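Local coordinates for protein glycerophosphodiester phosphodiesterase (Cytophaga hutchinsonii ATCC 33406, PDB 3CH0) that belongs to the glycerophosphodiester phosphodiesterase family and folds as a TIM-type beta/alpha barrel, at residues A[40-44]-A[117-121]; A[57-62]-A[78-84]; A[92-98]-A[109-114]; A[136-140]-A[154-158]. One frame throughout, in Å; residues are numbered along the deposited sequence. Where two conformers were deposited one is given.

Contact 1: residues A[40-44]-A[117-121]; sequences LEFDL and FRELI
The first turn of helix 117-127 packs against strand 40-44 in the wall of the TIM-type barrel. The strand is extended throughout; residues 117-121 are alpha-helical, with I121 N bonded to F117 O at 2.9 Å. The two segment axes approach to 11.0 Å and run nearly antiparallel, at 161°, so that L40 faces L120 (CA-CA 9.6 Å) and L44 faces F117 (CA-CA 7.5 Å). Alternation along the strand directs L40, F42 and L44 at the helix, while E41 points away. The interface is wholly apolar and buries 227 Å². Two CH-pi contacts give it shape: L120 CD2 sits 3.6 Å from the centroid of the F42 ring, 4° off its normal, and L44 CD1 lies 4.1 Å from the centroid of the F117 ring, 9° off. F42 takes chi1 p and F117 chi1 t; their rings meet obliquely, planes at 41° and centroids 5.8 Å apart, with F42 CE2 3.6 Å from F117 CE1. Further apolar contacts join L40 CD1 to L120 CD1 and L44 CD2 to F117 CD1, each at 3.8 Å. On the far side of the strand, E41 bonds Q174 and the backbone of R15. Around the apolar layer, F29 of helix 26-35 touches L40 and L120, V158 of helix 151-164 touches L44 and F117, and V52 and V54 of strand 52-54 lie against both segments.

Contact 2: residues A[57-62]-A[78-84]; sequences DTFFHH and EKNFNLY
This is a loop-to-loop contact at the periphery of the barrel, joining the segment that follows strand 52-54 to the one leading into helix 88-91. Neither forms a regular strand, yet F59 and N82 make a single beta bridge (CA-CA 4.3 Å), with L83 N bonded to T58 O at 2.8 Å and F60 N to F81 O at 3.0 Å. F59 CA also approaches F81 O, at 3.0 Å. F81 centres an inverse gamma turn. N82 OD1 accepts from Y84 N (3.1 Å), while N82 ND2 donates to I146 O. At the other end E78, chi1 p and chi2 t, reaches H62: its OE1 accepts from H62 N (2.8 Å) and from H62 ND1 (2.7 Å). F59, chi1 p, carries K79 CG over its ring face, 4.1 Å from the centroid. F60 CD2 packs on L83 CD1 at 3.6 Å, beside I91 and V68. Water 1 lies 2.7 Å from T58 OG1. An isolated beta bridge and a His-carboxylate hydrogen bond thus join the loops, while an Asx turn shapes 82-84 where the 3-10 turn starts.

Contact 3: residues A[92-98]-A[109-114]; sequences KEIDVGM and KVPAVK. With EDO (1,2-ethanediol), chain G.
Two irregular segments between helices 88-91 and 117-127 lie side by side, with nearest CA pairs D95-V113 (5.1 Å), G97-A112 (4.9 Å) and M98-K109 (4.9 Å). D95, chi1 t, is the polar hub. Its OD1 accepts from A112 N at 3.1 Å; its OD2 accepts from G97 N (2.9 Å), an Asx turn, extended to an Asx motif by M98 N (2.8 Å). V96 N donates to A112 O at 2.8 Å. K109 NZ reaches G97 O at 2.8 Å and also bonds Q107 OE1 and K99 O, whereas K114 NZ turns to S55. Water 2 links I94 O (2.7 Å) to K114 N (2.8 Å), and D95 N donates to O1 of 1,2-ethanediol at 3.0 Å. A beta carbon at G97 would fall 2.2 Å from V110 O, so close backbone approach depends on its absence. Selenomethionine M98 sets SE 3.8 Å from P111 CD. One carboxylate thus organises its own turn and holds the opposing backbone, joining these loops through polar bonds without a regular sheet.

Contact 4: residues A[136-140]-A[154-158]; sequences EIKST and FCDLV. With EDO (1,2-ethanediol), chain K.
Residues 136-137 end strand 132-137, and K138 then turns the chain as the centre of an inverse gamma turn, S139 N bonding weakly to I137 O at 3.1 Å. Residues 154-158 are helical, with V158 N on F154 O at 3.3 Å; the nearest CA atoms, of I137 and C155, are 7.6 Å apart. I137, chi1 m and chi2 t, points at the helix and makes the largest single contribution to the interface (93 Å²): its CG2 stands 3.7 Å from the centroid of the F154 ring, 5° off the normal, while its CD1 meets C155 SG at 3.6 Å and V158 CG2 at 4.1 Å. F154, chi1 t, brings its ring edge to K138 O (CE2 at 3.7 Å) and CE2 to S139 CB (3.9 Å). K138 NZ forms a salt bridge with E136 OE2 (2.7 Å), and both side chains bind citric acid. S139 OG is bonded to D177. Such strand-to-helix packing belongs to the beta-alpha-beta unit 132-137, 151-164, 171-175 of a TIM-type barrel, here beside the citrate-occupied pocket.

How the contacts relate
Contacts 1 and 4 share the barrel sheet: their strands are neighbours, probably hydrogen-bonded from L44 N to E136 O and from E136 N to F42 O, each 2.8 Å, with centres 12 Å apart. Contacts 2 and 3 form a second, peripheral pair, 14 Å between centres, meeting through F60: its CE1 lies 3.4 Å from I94 CG2 and 3.5 Å from K114 CE. Contact 2 reaches the barrel edge where T58 CG2 comes within 4.2 Å of K138 O. The D57 side chain is about 5 Å from glycerol, that of K138 about 7 Å from glycerol and about 3 Å from citric acid, consistent with contacts 2 and 4 lying near one ligand site.

Contact 1: residues A[40-44]-A[117-121]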
loop_
_atom_site.group_PDB
_atom_site.type_symbol
_atom_site.label_atom_id
_atom_site.label_comp_id
_atom_site.label_asym_id
_atom_site.label_seq_id
_atom_site.Cartn_x
_atom_site.Cartn_y
_atom_site.Cartn_z
ATOM N N LEU A 40 5.707 -2.966 5.908
ATOM C CA LEU A 40 5.286 -1.610 5.562
ATOM C C LEU A 40 4.438 -1.759 4.294
ATOM O O LEU A 40 4.923 -2.291 3.295
ATOM C CB LEU A 40 6.479 -0.742 5.262
ATOM C CG LEU A 40 7.546 -0.640 6.386
ATOM C CD1 LEU A 40 8.732 0.215 5.900
ATOM C CD2 LEU A 40 6.906 -0.026 7.618
ATOM N N GLU A 41 3.221 -1.259 4.344
ATOM C CA GLU A 41 2.306 -1.237 3.229
ATOM C C GLU A 41 2.258 0.208 2.659
ATOM O O GLU A 41 2.285 1.206 3.401
ATOM C CB GLU A 41 0.923 -1.733 3.646
ATOM C CG GLU A 41 -0.090 -1.920 2.514
ATOM C CD GLU A 41 -0.667 -0.650 1.944
ATOM O OE1 GLU A 41 -0.672 0.446 2.572
ATOM O OE2 GLU A 41 -1.215 -0.700 0.815
ATOM N N PHE A 42 2.242 0.358 1.340
ATOM C CA PHE A 42 2.331 1.685 0.766
ATOM C C PHE A 42 1.973 1.612 -0.707
ATOM O O PHE A 42 1.800 0.555 -1.264
ATOM C CB PHE A 42 3.746 2.276 0.924
ATOM C CG PHE A 42 4.809 1.334 0.437
ATOM C CD1 PHE A 42 5.335 0.367 1.273
ATOM C CD2 PHE A 42 5.294 1.401 -0.885
ATOM C CE1 PHE A 42 6.247 -0.542 0.834
ATOM C CE2 PHE A 42 6.202 0.479 -1.357
ATOM C CZ PHE A 42 6.688 -0.486 -0.499
ATOM N N ASP A 43 1.865 2.785 -1.323
ATOM C CA ASP A 43 1.335 2.986 -2.674
ATOM C C ASP A 43 2.366 3.704 -3.503
ATOM O O ASP A 43 3.101 4.541 -2.988
ATOM C CB ASP A 43 0.132 3.870 -2.530
ATOM C CG ASP A 43 -0.865 3.341 -1.542
ATOM O OD1 ASP A 43 -1.394 2.258 -1.817
ATOM O OD2 ASP A 43 -1.216 4.006 -0.533
ATOM N N LEU A 44 2.442 3.349 -4.795
ATOM C CA LEU A 44 3.444 3.877 -5.699
ATOM C C LEU A 44 2.844 4.450 -6.959
ATOM O O LEU A 44 1.923 3.868 -7.576
ATOM C CB LEU A 44 4.456 2.806 -6.094
ATOM C CG LEU A 44 5.133 2.032 -4.953
ATOM C CD1 LEU A 44 5.952 0.825 -5.419
ATOM C CD2 LEU A 44 6.011 3.003 -4.155
ATOM N N PHE A 117 10.276 6.343 -3.394
ATOM C CA PHE A 117 10.332 4.950 -3.046
ATOM C C PHE A 117 11.753 4.558 -2.558
ATOM O O PHE A 117 11.943 3.860 -1.575
ATOM C CB PHE A 117 9.935 4.106 -4.284
ATOM C CG PHE A 117 9.883 2.600 -4.109
ATOM C CD1 PHE A 117 9.511 1.952 -2.952
ATOM C CD2 PHE A 117 10.138 1.797 -5.227
ATOM C CE1 PHE A 117 9.438 0.555 -2.918
ATOM C CE2 PHE A 117 10.028 0.413 -5.196
ATOM C CZ PHE A 117 9.713 -0.198 -4.041
ATOM N N ARG A 118 12.765 5.048 -3.277
ATOM C CA ARG A 118 14.151 4.784 -2.904
ATOM C C ARG A 118 14.444 5.239 -1.463
ATOM O O ARG A 118 15.174 4.552 -0.771
ATOM C CB ARG A 118 15.110 5.454 -3.895
ATOM C CG ARG A 118 16.569 5.016 -3.696
ATOM C CD ARG A 118 17.403 5.704 -4.742
ATOM N NE ARG A 118 17.149 5.116 -6.052
ATOM C CZ ARG A 118 17.729 5.511 -7.184
ATOM N NH1 ARG A 118 18.670 6.474 -7.196
ATOM N NH2 ARG A 118 17.390 4.910 -8.307
ATOM N N GLU A 119 13.912 6.378 -1.022
ATOM C CA GLU A 119 14.178 6.831 0.350
ATOM C C GLU A 119 13.508 5.925 1.342
ATOM O O GLU A 119 14.095 5.537 2.351
ATOM C CB GLU A 119 13.718 8.259 0.584
ATOM C CG GLU A 119 14.062 8.732 2.004
ATOM C CD GLU A 119 13.724 10.175 2.282
ATOM O OE1 GLU A 119 13.099 10.833 1.416
ATOM O OE2 GLU A 119 14.081 10.648 3.404
ATOM N N LEU A 120 12.245 5.595 1.072
ATOM C CA LEU A 120 11.537 4.648 1.899
ATOM C C LEU A 120 12.383 3.387 2.103
ATOM O O LEU A 120 12.627 2.936 3.223
ATOM C CB LEU A 120 10.163 4.317 1.288
ATOM C CG LEU A 120 9.565 2.965 1.693
ATOM C CD1 LEU A 120 9.423 2.782 3.202
ATOM C CD2 LEU A 120 8.210 2.804 1.004
ATOM N N ILE A 121 12.888 2.814 1.003
ATOM C CA ILE A 121 13.703 1.594 1.093
ATOM C C ILE A 121 14.988 1.830 1.945
ATOM O O ILE A 121 15.323 1.014 2.828
ATOM C CB ILE A 121 14.119 1.070 -0.286
ATOM C CG1 ILE A 121 12.897 0.639 -1.106
ATOM C CG2 ILE A 121 15.062 -0.168 -0.131
ATOM C CD1 ILE A 121 13.182 0.483 -2.633
#

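Contact 2: residues A[57-62]-A[78-84]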
loop_
_atom_site.group_PDB
_atom_site.type_symbol
_atom_site.label_atom_id
_atom_site.label_comp_id
_atom_site.label_asym_id
_atom_site.label_seq_id
_atom_site.Cartn_x
_atom_site.Cartn_y
_atom_site.Cartn_z
ATOM N N ASP A 57 -2.399 8.386 -4.408
ATOM C CA ASP A 57 -3.031 8.896 -5.646
ATOM C C ASP A 57 -1.982 9.467 -6.554
ATOM O O ASP A 57 -0.890 9.882 -6.134
ATOM C CB ASP A 57 -4.115 9.905 -5.310
ATOM C CG ASP A 57 -5.315 9.234 -4.673
ATOM O OD1 ASP A 57 -6.162 8.598 -5.401
ATOM O OD2 ASP A 57 -5.377 9.248 -3.425
ATOM N N THR A 58 -2.317 9.518 -7.839
ATOM C CA THR A 58 -1.514 10.156 -8.851
ATOM C C THR A 58 -1.668 11.680 -8.849
ATOM O O THR A 58 -1.146 12.295 -9.756
ATOM C CB THR A 58 -1.823 9.617 -10.244
ATOM O OG1 THR A 58 -3.205 9.847 -10.507
ATOM C CG2 THR A 58 -1.560 8.103 -10.279
ATOM N N PHE A 59 -2.442 12.224 -7.922
ATOM C CA PHE A 59 -2.652 13.666 -7.782
ATOM C C PHE A 59 -2.509 13.977 -6.279
ATOM O O PHE A 59 -2.575 13.084 -5.408
ATOM C CB PHE A 59 -4.035 14.113 -8.291
ATOM C CG PHE A 59 -5.173 13.370 -7.671
ATOM C CD1 PHE A 59 -5.627 12.163 -8.205
ATOM C CD2 PHE A 59 -5.776 13.809 -6.521
ATOM C CE1 PHE A 59 -6.636 11.488 -7.601
ATOM C CE2 PHE A 59 -6.752 13.148 -5.939
ATOM C CZ PHE A 59 -7.213 11.946 -6.480
ATOM N N PHE A 60 -2.409 15.270 -5.968
ATOM C CA PHE A 60 -2.418 15.692 -4.545
ATOM C C PHE A 60 -3.817 15.750 -4.004
ATOM O O PHE A 60 -4.630 16.527 -4.459
ATOM C CB PHE A 60 -1.756 17.063 -4.354
ATOM C CG PHE A 60 -0.273 16.995 -4.373
ATOM C CD1 PHE A 60 0.457 16.758 -3.186
ATOM C CD2 PHE A 60 0.429 17.076 -5.584
ATOM C CE1 PHE A 60 1.845 16.664 -3.213
ATOM C CE2 PHE A 60 1.785 16.980 -5.616
ATOM C CZ PHE A 60 2.526 16.767 -4.410
ATOM N N HIS A 61 -4.112 14.894 -3.030
ATOM C CA HIS A 61 -5.458 14.698 -2.560
ATOM C C HIS A 61 -5.859 15.786 -1.593
ATOM O O HIS A 61 -5.080 16.168 -0.676
ATOM C CB HIS A 61 -5.581 13.304 -1.887
ATOM C CG HIS A 61 -6.981 12.799 -1.793
ATOM N ND1 HIS A 61 -7.894 13.278 -0.881
ATOM C CD2 HIS A 61 -7.608 11.797 -2.463
ATOM C CE1 HIS A 61 -9.029 12.618 -1.012
ATOM N NE2 HIS A 61 -8.896 11.735 -1.990
ATOM N N HIS A 62 -7.110 16.222 -1.692
ATOM C CA HIS A 62 -7.581 17.281 -0.771
ATOM C C HIS A 62 -7.612 16.878 0.723
ATOM O O HIS A 62 -7.584 17.758 1.616
ATOM C CB HIS A 62 -8.980 17.771 -1.196
ATOM C CG HIS A 62 -10.095 16.886 -0.775
ATOM N ND1 HIS A 62 -10.451 15.751 -1.476
ATOM C CD2 HIS A 62 -10.964 16.979 0.253
ATOM C CE1 HIS A 62 -11.472 15.168 -0.880
ATOM N NE2 HIS A 62 -11.817 15.904 0.159
ATOM N N GLU A 78 -8.454 19.021 -6.980
ATOM C CA GLU A 78 -7.323 18.109 -6.584
ATOM C C GLU A 78 -6.726 17.376 -7.780
ATOM O O GLU A 78 -5.529 17.186 -7.880
ATOM C CB GLU A 78 -7.746 17.124 -5.509
ATOM C CG GLU A 78 -8.921 16.191 -5.908
ATOM C CD GLU A 78 -9.480 15.403 -4.757
ATOM O OE1 GLU A 78 -8.908 15.429 -3.645
ATOM O OE2 GLU A 78 -10.512 14.706 -4.937
ATOM N N LYS A 79 -7.598 16.928 -8.691
ATOM C CA LYS A 79 -7.098 16.208 -9.866
ATOM C C LYS A 79 -6.292 17.060 -10.819
ATOM O O LYS A 79 -5.563 16.537 -11.662
ATOM C CB LYS A 79 -8.253 15.452 -10.586
ATOM C CG LYS A 79 -8.871 14.396 -9.650
ATOM C CD LYS A 79 -9.761 13.423 -10.382
ATOM C CE LYS A 79 -10.349 12.421 -9.415
ATOM N NZ LYS A 79 -11.079 11.336 -10.134
ATOM N N ASN A 80 -6.366 18.394 -10.682
ATOM C CA ASN A 80 -5.454 19.273 -11.425
ATOM C C ASN A 80 -3.977 19.101 -11.088
ATOM O O ASN A 80 -3.105 19.459 -11.885
ATOM C CB ASN A 80 -5.778 20.766 -11.179
ATOM C CG ASN A 80 -7.184 21.143 -11.545
ATOM O OD1 ASN A 80 -7.951 20.356 -12.103
ATOM N ND2 ASN A 80 -7.535 22.378 -11.224
ATOM N N PHE A 81 -3.686 18.638 -9.865
ATOM C CA PHE A 81 -2.318 18.592 -9.320
ATOM C C PHE A 81 -1.789 17.185 -9.540
ATOM O O PHE A 81 -1.626 16.383 -8.619
ATOM C CB PHE A 81 -2.310 18.990 -7.842
ATOM C CG PHE A 81 -3.015 20.289 -7.587
ATOM C CD1 PHE A 81 -2.610 21.438 -8.253
ATOM C CD2 PHE A 81 -4.096 20.358 -6.748
ATOM C CE1 PHE A 81 -3.278 22.652 -8.059
ATOM C CE2 PHE A 81 -4.779 21.596 -6.559
ATOM C CZ PHE A 81 -4.339 22.721 -7.229
ATOM N N ASN A 82 -1.502 16.938 -10.805
ATOM C CA ASN A 82 -1.162 15.578 -11.288
ATOM C C ASN A 82 0.311 15.305 -11.178
ATOM O O ASN A 82 1.141 15.944 -11.831
ATOM C CB ASN A 82 -1.553 15.520 -12.765
ATOM C CG ASN A 82 -1.276 14.163 -13.422
ATOM O OD1 ASN A 82 -0.882 13.194 -12.761
ATOM N ND2 ASN A 82 -1.559 14.077 -14.728
ATOM N N LEU A 83 0.677 14.366 -10.305
ATOM C CA LEU A 83 2.070 14.024 -10.101
ATOM C C LEU A 83 2.824 13.587 -11.349
ATOM O O LEU A 83 4.000 13.823 -11.515
ATOM C CB LEU A 83 2.249 12.958 -8.990
ATOM C CG LEU A 83 2.216 13.404 -7.524
ATOM C CD1 LEU A 83 0.836 13.835 -7.091
ATOM C CD2 LEU A 83 2.810 12.283 -6.671
ATOM N N TYR A 84 2.118 12.899 -12.241
ATOM C CA TYR A 84 2.737 12.478 -13.504
ATOM C C TYR A 84 3.093 13.645 -14.467
ATOM O O TYR A 84 3.836 13.427 -15.422
ATOM C CB TYR A 84 1.839 11.462 -14.213
ATOM C CG TYR A 84 2.498 10.648 -15.280
ATOM C CD1 TYR A 84 3.750 10.117 -15.100
ATOM C CD2 TYR A 84 1.847 10.398 -16.491
ATOM C CE1 TYR A 84 4.370 9.352 -16.105
ATOM C CE2 TYR A 84 2.433 9.657 -17.481
ATOM C CZ TYR A 84 3.679 9.140 -17.295
ATOM O OH TYR A 84 4.340 8.410 -18.240
HETATM O O HOH W 1 -3.303 12.178 -11.812
#

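Contact 3: residues A[92-98]-A[109-114]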
loop_
_atom_site.group_PDB
_atom_site.type_symbol
_atom_site.label_atom_id
_atom_site.label_comp_id
_atom_site.label_asym_id
_atom_site.label_seq_id
_atom_site.Cartn_x
_atom_site.Cartn_y
_atom_site.Cartn_z
ATOM N N LYS A 92 8.216 17.367 -4.260
ATOM C CA LYS A 92 8.838 17.265 -2.920
ATOM C C LYS A 92 8.693 18.565 -2.087
ATOM O O LYS A 92 9.012 18.593 -0.889
ATOM C CB LYS A 92 10.299 16.820 -3.026
ATOM C CG LYS A 92 11.284 17.899 -3.413
ATOM C CD LYS A 92 12.705 17.341 -3.520
ATOM C CE LYS A 92 13.724 18.488 -3.642
ATOM N NZ LYS A 92 15.135 18.004 -3.667
ATOM N N GLU A 93 8.191 19.609 -2.710
ATOM C CA GLU A 93 7.976 20.881 -2.030
ATOM C C GLU A 93 6.629 21.077 -1.385
ATOM O O GLU A 93 6.414 22.093 -0.716
ATOM C CB GLU A 93 8.262 22.038 -2.992
ATOM C CG GLU A 93 9.705 22.049 -3.476
ATOM C CD GLU A 93 10.767 22.137 -2.343
ATOM O OE1 GLU A 93 10.470 22.756 -1.288
ATOM O OE2 GLU A 93 11.884 21.588 -2.505
ATOM N N ILE A 94 5.733 20.089 -1.502
ATOM C CA ILE A 94 4.338 20.264 -1.156
ATOM C C ILE A 94 4.039 19.461 0.130
ATOM O O ILE A 94 4.286 18.225 0.209
ATOM C CB ILE A 94 3.443 19.779 -2.317
ATOM C CG1 ILE A 94 3.662 20.687 -3.554
ATOM C CG2 ILE A 94 2.001 19.789 -1.911
ATOM C CD1 ILE A 94 3.150 20.166 -4.905
ATOM N N ASP A 95 3.557 20.158 1.156
ATOM C CA ASP A 95 3.244 19.499 2.382
ATOM C C ASP A 95 2.019 18.609 2.274
ATOM O O ASP A 95 0.969 19.042 1.747
ATOM C CB ASP A 95 3.005 20.531 3.471
ATOM C CG ASP A 95 2.739 19.887 4.808
ATOM O OD1 ASP A 95 3.744 19.617 5.548
ATOM O OD2 ASP A 95 1.589 19.586 5.119
ATOM N N VAL A 96 2.162 17.382 2.793
ATOM C CA VAL A 96 1.060 16.429 2.925
ATOM C C VAL A 96 0.920 15.881 4.337
ATOM O O VAL A 96 0.531 14.722 4.548
ATOM C CB VAL A 96 1.236 15.298 1.890
ATOM C CG1 VAL A 96 1.042 15.871 0.454
ATOM C CG2 VAL A 96 2.550 14.581 2.106
ATOM N N GLY A 97 1.219 16.715 5.336
ATOM C CA GLY A 97 1.070 16.276 6.699
ATOM C C GLY A 97 0.380 17.188 7.713
ATOM O O GLY A 97 -0.110 16.748 8.764
HETATM N N MSE A 98 0.368 18.484 7.398
HETATM C CA MSE A 98 -0.183 19.451 8.350
HETATM C C MSE A 98 -1.673 19.687 8.289
HETATM O O MSE A 98 -2.278 20.240 9.222
HETATM C CB MSE A 98 0.519 20.807 8.168
HETATM C CG MSE A 98 1.948 20.790 8.578
HETATM SE SE MSE A 98 2.234 20.393 10.510
HETATM C CE MSE A 98 1.196 21.879 11.310
ATOM N N LYS A 109 -0.163 15.864 13.480
ATOM C CA LYS A 109 0.152 16.836 12.473
ATOM C C LYS A 109 1.590 17.233 12.575
ATOM O O LYS A 109 2.010 17.849 13.566
ATOM C CB LYS A 109 -0.768 18.081 12.602
ATOM C CG LYS A 109 -2.214 17.811 12.494
ATOM C CD LYS A 109 -2.622 17.425 11.061
ATOM C CE LYS A 109 -2.594 15.923 10.852
ATOM N NZ LYS A 109 -2.579 15.564 9.435
ATOM N N VAL A 110 2.349 16.884 11.531
ATOM C CA VAL A 110 3.768 17.158 11.381
ATOM C C VAL A 110 4.058 17.489 9.926
ATOM O O VAL A 110 3.349 17.019 9.006
ATOM C CB VAL A 110 4.675 15.977 11.801
ATOM C CG1 VAL A 110 4.566 15.686 13.340
ATOM C CG2 VAL A 110 4.340 14.711 10.992
ATOM N N PRO A 111 5.026 18.367 9.680
ATOM C CA PRO A 111 5.438 18.654 8.297
ATOM C C PRO A 111 5.902 17.363 7.617
ATOM O O PRO A 111 6.662 16.586 8.216
ATOM C CB PRO A 111 6.622 19.637 8.450
ATOM C CG PRO A 111 6.392 20.249 9.808
ATOM C CD PRO A 111 5.814 19.142 10.672
ATOM N N ALA A 112 5.392 17.100 6.398
ATOM C CA ALA A 112 5.815 15.932 5.659
ATOM C C ALA A 112 5.629 16.149 4.204
ATOM O O ALA A 112 4.767 16.935 3.824
ATOM C CB ALA A 112 5.012 14.714 6.129
ATOM N N VAL A 113 6.444 15.465 3.417
ATOM C CA VAL A 113 6.304 15.487 1.977
ATOM C C VAL A 113 6.197 14.071 1.454
ATOM O O VAL A 113 6.446 13.124 2.169
ATOM C CB VAL A 113 7.439 16.278 1.296
ATOM C CG1 VAL A 113 7.485 17.716 1.906
ATOM C CG2 VAL A 113 8.798 15.540 1.436
ATOM N N LYS A 114 5.798 13.947 0.191
ATOM C CA LYS A 114 5.792 12.629 -0.467
ATOM C C LYS A 114 7.197 12.215 -0.818
ATOM O O LYS A 114 7.883 12.931 -1.602
ATOM C CB LYS A 114 4.958 12.706 -1.757
ATOM C CG LYS A 114 3.509 13.053 -1.529
ATOM C CD LYS A 114 2.704 13.001 -2.827
ATOM C CE LYS A 114 1.238 13.259 -2.645
ATOM N NZ LYS A 114 0.451 12.179 -2.038
HETATM C C1 EDO G . 4.196 23.641 1.363
HETATM O O1 EDO G . 3.149 23.081 0.540
HETATM C C2 EDO G . 4.367 25.159 1.211
HETATM O O2 EDO G . 5.646 25.618 1.716
HETATM O O HOH W 2 4.932 16.153 -1.375
#

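Contact 4: residues A[136-140]-A[154-158]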
loop_
_atom_site.group_PDB
_atom_site.type_symbol
_atom_site.label_atom_id
_atom_site.label_comp_id
_atom_site.label_asym_id
_atom_site.label_seq_id
_atom_site.Cartn_x
_atom_site.Cartn_y
_atom_site.Cartn_z
ATOM N N GLU A 136 1.923 -1.053 -3.607
ATOM C CA GLU A 136 0.776 -1.054 -4.537
ATOM C C GLU A 136 1.074 -0.266 -5.778
ATOM O O GLU A 136 1.387 0.910 -5.714
ATOM C CB GLU A 136 -0.510 -0.527 -3.859
ATOM C CG GLU A 136 -1.764 -0.674 -4.771
ATOM C CD GLU A 136 -3.065 -0.385 -4.121
ATOM O OE1 GLU A 136 -3.143 -0.262 -2.886
ATOM O OE2 GLU A 136 -4.052 -0.232 -4.923
ATOM N N ILE A 137 0.972 -0.903 -6.937
ATOM C CA ILE A 137 0.953 -0.202 -8.204
ATOM C C ILE A 137 -0.404 0.398 -8.466
ATOM O O ILE A 137 -1.355 -0.341 -8.725
ATOM C CB ILE A 137 1.475 -1.087 -9.386
ATOM C CG1 ILE A 137 2.991 -1.276 -9.150
ATOM C CG2 ILE A 137 1.234 -0.464 -10.757
ATOM C CD1 ILE A 137 3.840 -1.704 -10.346
ATOM N N LYS A 138 -0.476 1.712 -8.311
ATOM C CA LYS A 138 -1.698 2.432 -8.506
ATOM C C LYS A 138 -2.014 2.807 -9.965
ATOM O O LYS A 138 -2.043 3.968 -10.323
ATOM C CB LYS A 138 -1.685 3.690 -7.613
ATOM C CG LYS A 138 -1.807 3.381 -6.135
ATOM C CD LYS A 138 -3.217 2.926 -5.738
ATOM C CE LYS A 138 -3.543 2.859 -4.251
ATOM N NZ LYS A 138 -4.897 2.153 -3.956
ATOM N N SER A 139 -2.281 1.773 -10.767
ATOM C CA SER A 139 -2.588 1.925 -12.196
ATOM C C SER A 139 -4.066 1.593 -12.412
ATOM O O SER A 139 -4.649 0.729 -11.700
ATOM C CB SER A 139 -1.707 1.014 -13.067
ATOM O OG SER A 139 -1.832 -0.346 -12.655
ATOM N N THR A 140 -4.630 2.250 -13.419
ATOM C CA THR A 140 -5.924 1.890 -13.957
ATOM C C THR A 140 -5.835 2.057 -15.482
ATOM O O THR A 140 -5.045 2.838 -16.000
ATOM C CB THR A 140 -7.092 2.758 -13.447
ATOM O OG1 THR A 140 -7.048 4.052 -14.028
ATOM C CG2 THR A 140 -7.102 2.845 -11.906
ATOM N N PHE A 154 5.602 1.459 -15.863
ATOM C CA PHE A 154 5.227 1.626 -14.446
ATOM C C PHE A 154 5.896 0.499 -13.666
ATOM O O PHE A 154 6.568 0.709 -12.664
ATOM C CB PHE A 154 3.698 1.632 -14.337
ATOM C CG PHE A 154 3.110 2.277 -13.090
ATOM C CD1 PHE A 154 3.790 2.309 -11.873
ATOM C CD2 PHE A 154 1.806 2.750 -13.140
ATOM C CE1 PHE A 154 3.221 2.830 -10.755
ATOM C CE2 PHE A 154 1.206 3.301 -11.991
ATOM C CZ PHE A 154 1.930 3.331 -10.801
ATOM N N CYS A 155 5.692 -0.736 -14.114
ATOM C CA CYS A 155 6.230 -1.874 -13.376
ATOM C C CYS A 155 7.756 -1.923 -13.410
ATOM O O CYS A 155 8.419 -2.251 -12.440
ATOM C CB CYS A 155 5.657 -3.214 -13.896
ATOM S SG CYS A 155 3.880 -3.391 -13.577
ATOM N N ASP A 156 8.314 -1.634 -14.580
ATOM C CA ASP A 156 9.769 -1.718 -14.703
ATOM C C ASP A 156 10.431 -0.688 -13.799
ATOM O O ASP A 156 11.452 -0.981 -13.210
ATOM C CB ASP A 156 10.191 -1.457 -16.138
ATOM C CG ASP A 156 9.839 -2.604 -17.083
ATOM O OD1 ASP A 156 9.498 -3.694 -16.640
ATOM O OD2 ASP A 156 9.983 -2.327 -18.310
ATOM N N LEU A 157 9.904 0.511 -13.718
ATOM C CA LEU A 157 10.516 1.537 -12.852
ATOM C C LEU A 157 10.478 1.088 -11.381
ATOM O O LEU A 157 11.460 1.264 -10.631
ATOM C CB LEU A 157 9.806 2.857 -12.974
ATOM C CG LEU A 157 10.016 3.573 -14.299
ATOM C CD1 LEU A 157 9.037 4.721 -14.476
ATOM C CD2 LEU A 157 11.496 4.075 -14.499
ATOM N N VAL A 158 9.358 0.513 -10.947
ATOM C CA VAL A 158 9.262 0.007 -9.557
ATOM C C VAL A 158 10.254 -1.109 -9.327
ATOM O O VAL A 158 10.951 -1.133 -8.292
ATOM C CB VAL A 158 7.788 -0.437 -9.245
ATOM C CG1 VAL A 158 7.636 -1.252 -7.940
ATOM C CG2 VAL A 158 6.920 0.827 -9.264
HETATM C C1 EDO K . 13.197 2.122 -17.457
HETATM O O1 EDO K . 14.095 1.385 -18.289
HETATM C C2 EDO K . 12.556 1.105 -16.535
HETATM O O2 EDO K . 13.488 0.609 -15.544
#